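Local coordinates for ULam111 (Flavobacterium sp., PDB 5WUT), which probably hydrolyses the beta-1,3-glucosidic bonds of laminarin, as a laminarinase of glycoside hydrolase family 16, at residues 69-75 with 201-206. Sequence-based numbering, arbitrary orientation.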
loop_
_atom_site.group_PDB
_atom_site.type_symbol
_atom_site.label_atom_id
_atom_site.label_comp_id
_atom_site.label_asym_id
_atom_site.label_seq_id
_atom_site.Cartn_x
_atom_site.Cartn_y
_atom_site.Cartn_z
ATOM N N SER A 69 -17.168 18.367 -17.962
ATOM C CA SER A 69 -16.207 18.152 -16.891
ATOM C C SER A 69 -15.072 19.149 -17.063
ATOM O O SER A 69 -15.213 20.114 -17.821
ATOM C CB SER A 69 -15.707 16.702 -16.901
ATOM O OG SER A 69 -15.004 16.393 -15.692
ATOM N N THR A 70 -13.961 18.913 -16.359
ATOM C CA THR A 70 -12.801 19.809 -16.355
ATOM C C THR A 70 -11.530 19.049 -16.682
ATOM O O THR A 70 -11.354 17.900 -16.235
ATOM C CB THR A 70 -12.609 20.488 -14.977
ATOM O OG1 THR A 70 -13.845 21.067 -14.548
ATOM C CG2 THR A 70 -11.501 21.570 -15.011
ATOM N N ARG A 71 -10.655 19.689 -17.452
ATOM C CA ARG A 71 -9.314 19.187 -17.727
ATOM C C ARG A 71 -8.343 20.364 -17.716
ATOM O O ARG A 71 -8.469 21.289 -18.525
ATOM C CB ARG A 71 -9.280 18.468 -19.080
ATOM C CG ARG A 71 -7.888 17.972 -19.499
ATOM C CD ARG A 71 -8.020 17.028 -20.686
ATOM N NE ARG A 71 -6.729 16.759 -21.309
ATOM C CZ ARG A 71 -6.412 15.603 -21.890
ATOM N NH1 ARG A 71 -7.289 14.610 -21.917
ATOM N NH2 ARG A 71 -5.219 15.442 -22.441
ATOM N N ILE A 72 -7.382 20.332 -16.796
ATOM C CA ILE A 72 -6.431 21.427 -16.658
ATOM C C ILE A 72 -5.014 20.880 -16.673
ATOM O O ILE A 72 -4.784 19.739 -16.266
ATOM C CB ILE A 72 -6.681 22.234 -15.371
ATOM C CG1 ILE A 72 -6.722 21.330 -14.130
ATOM C CG2 ILE A 72 -8.005 22.996 -15.474
ATOM C CD1 ILE A 72 -6.687 22.139 -12.825
ATOM N N THR A 73 -4.076 21.683 -17.170
ATOM C CA THR A 73 -2.668 21.285 -17.223
ATOM C C THR A 73 -1.764 22.407 -16.767
ATOM O O THR A 73 -2.178 23.567 -16.725
ATOM C CB THR A 73 -2.201 20.910 -18.631
ATOM O OG1 THR A 73 -1.906 22.108 -19.375
ATOM C CG2 THR A 73 -3.256 20.112 -19.358
ATOM N N THR A 74 -0.514 22.078 -16.466
ATOM C CA THR A 74 0.472 23.126 -16.182
ATOM C C THR A 74 1.468 23.299 -17.326
ATOM O O THR A 74 2.540 23.862 -17.140
ATOM C CB THR A 74 1.250 22.855 -14.877
ATOM O OG1 THR A 74 2.050 21.675 -15.021
ATOM C CG2 THR A 74 0.309 22.711 -13.705
ATOM N N GLN A 75 1.105 22.834 -18.520
ATOM C CA GLN A 75 2.003 22.892 -19.675
ATOM C C GLN A 75 2.564 24.292 -19.910
ATOM O O GLN A 75 1.809 25.250 -20.009
ATOM C CB GLN A 75 1.287 22.424 -20.943
ATOM C CG GLN A 75 2.222 22.305 -22.140
ATOM C CD GLN A 75 1.514 21.795 -23.384
ATOM O OE1 GLN A 75 0.288 21.714 -23.429
ATOM N NE2 GLN A 75 2.294 21.427 -24.396
ATOM N N TYR A 201 4.913 18.122 -17.397
ATOM C CA TYR A 201 3.875 18.959 -16.797
ATOM C C TYR A 201 2.709 18.129 -16.279
ATOM O O TYR A 201 2.580 16.950 -16.612
ATOM C CB TYR A 201 3.379 20.012 -17.792
ATOM C CG TYR A 201 2.723 19.491 -19.056
ATOM C CD1 TYR A 201 1.360 19.240 -19.094
ATOM C CD2 TYR A 201 3.462 19.309 -20.222
ATOM C CE1 TYR A 201 0.732 18.804 -20.260
ATOM C CE2 TYR A 201 2.848 18.870 -21.396
ATOM C CZ TYR A 201 1.482 18.618 -21.403
ATOM O OH TYR A 201 0.838 18.194 -22.554
ATOM N N PHE A 202 1.886 18.747 -15.437
ATOM C CA PHE A 202 0.767 18.075 -14.767
ATOM C C PHE A 202 -0.517 18.174 -15.545
ATOM O O PHE A 202 -0.731 19.159 -16.228
ATOM C CB PHE A 202 0.530 18.671 -13.381
ATOM C CG PHE A 202 1.681 18.495 -12.453
ATOM C CD1 PHE A 202 1.998 17.235 -11.976
ATOM C CD2 PHE A 202 2.438 19.580 -12.037
ATOM C CE1 PHE A 202 3.066 17.060 -11.104
ATOM C CE2 PHE A 202 3.513 19.413 -11.166
ATOM C CZ PHE A 202 3.822 18.149 -10.695
ATOM N N ILE A 203 -1.357 17.154 -15.421
ATOM C CA ILE A 203 -2.739 17.208 -15.913
ATOM C C ILE A 203 -3.651 16.689 -14.814
ATOM O O ILE A 203 -3.341 15.674 -14.181
ATOM C CB ILE A 203 -2.950 16.360 -17.190
ATOM C CG1 ILE A 203 -1.935 16.725 -18.284
ATOM C CG2 ILE A 203 -4.392 16.521 -17.697
ATOM C CD1 ILE A 203 -0.653 15.852 -18.234
ATOM N N ILE A 204 -4.751 17.398 -14.558
ATOM C CA ILE A 204 -5.844 16.888 -13.724
ATOM C C ILE A 204 -7.094 16.871 -14.582
ATOM O O ILE A 204 -7.422 17.876 -15.217
ATOM C CB ILE A 204 -6.082 17.753 -12.472
ATOM C CG1 ILE A 204 -4.839 17.780 -11.598
ATOM C CG2 ILE A 204 -7.263 17.222 -11.661
ATOM C CD1 ILE A 204 -4.947 18.763 -10.409
ATOM N N ASN A 205 -7.807 15.752 -14.627
ATOM C CA ASN A 205 -9.040 15.755 -15.411
ATOM C C ASN A 205 -10.012 14.709 -14.911
ATOM O O ASN A 205 -9.662 13.837 -14.121
ATOM C CB ASN A 205 -8.754 15.521 -16.903
ATOM C CG ASN A 205 -8.433 14.082 -17.215
ATOM O OD1 ASN A 205 -7.296 13.639 -17.027
ATOM N ND2 ASN A 205 -9.437 13.325 -17.674
ATOM N N MET A 206 -11.248 14.793 -15.378
ATOM C CA MET A 206 -12.190 13.711 -15.122
ATOM C C MET A 206 -12.975 13.432 -16.395
ATOM O O MET A 206 -13.769 14.264 -16.858
ATOM C CB MET A 206 -13.111 14.038 -13.944
ATOM C CG MET A 206 -14.224 13.003 -13.749
ATOM S SD MET A 206 -15.091 13.050 -12.163
ATOM C CE MET A 206 -15.348 14.810 -11.947
#
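Strands 71-73 and 201-206 run antiparallel, their axes 172° apart in direction and 4.7 Å apart at closest approach. Main-chain hydrogen bonds set the register: Ile72 and Ile204 form a hydrogen-bonded pair, with Ile72 N to Ile204 O and Ile204 N to Ile72 O both 2.9 Å, while Arg71-Asn205 and Thr73-Ile203 are the flanking non-hydrogen-bonded pairs. Met206 N to Thr70 O (3.2 Å) and Thr74 N to Phe202 O (2.9 Å) extend the ladder. CA-H...O contacts lie between these bonds, the shortest from Thr73 CA to Phe202 O at 3.0 Å.

At both ends a hydroxyl substitutes for a main-chain group. Ser69 OG donates to Met206 O (2.7 Å), and Thr74 OG1, also hydrogen-bonded to Lys78 O, accepts from Phe202 N (3.0 Å, 171° at the hydrogen). An ST turn, Gln75 N to Thr73 OG1 at 3.2 Å, accompanies the departure from regular pairing; Thr73 OG1 also bonds the Asn24 side chain. There Gln75 CB sits 3.5 Å from the Tyr201 ring centroid, 5° off its normal: a CH-pi contact.

Side chains alternate between two faces. Arg71, Thr73, Ile203 and Asn205 share the more polar one, where Arg71 CG meets Asn205 CB at 3.7 Å; Arg71 also forms a salt bridge with Glu26, and Asn205 hydrogen-bonds to Trp102 and Tyr44. Ile72 and Ile204 occupy the other (Ile72 CG1 to Ile204 CB, 4.0 Å), packing against Leu56 and Ile58 respectively of strand 55-63.

Strand 200-208 lies between strands 66-80 and 97-105, antiparallel to both, with Tyr201 backbone-bonded to Leu104. Phe202, Ile204 and Met206 pack against strand 224-234, making the isoleucine face apolar and buried, consistent with the core between the jelly-roll sheets.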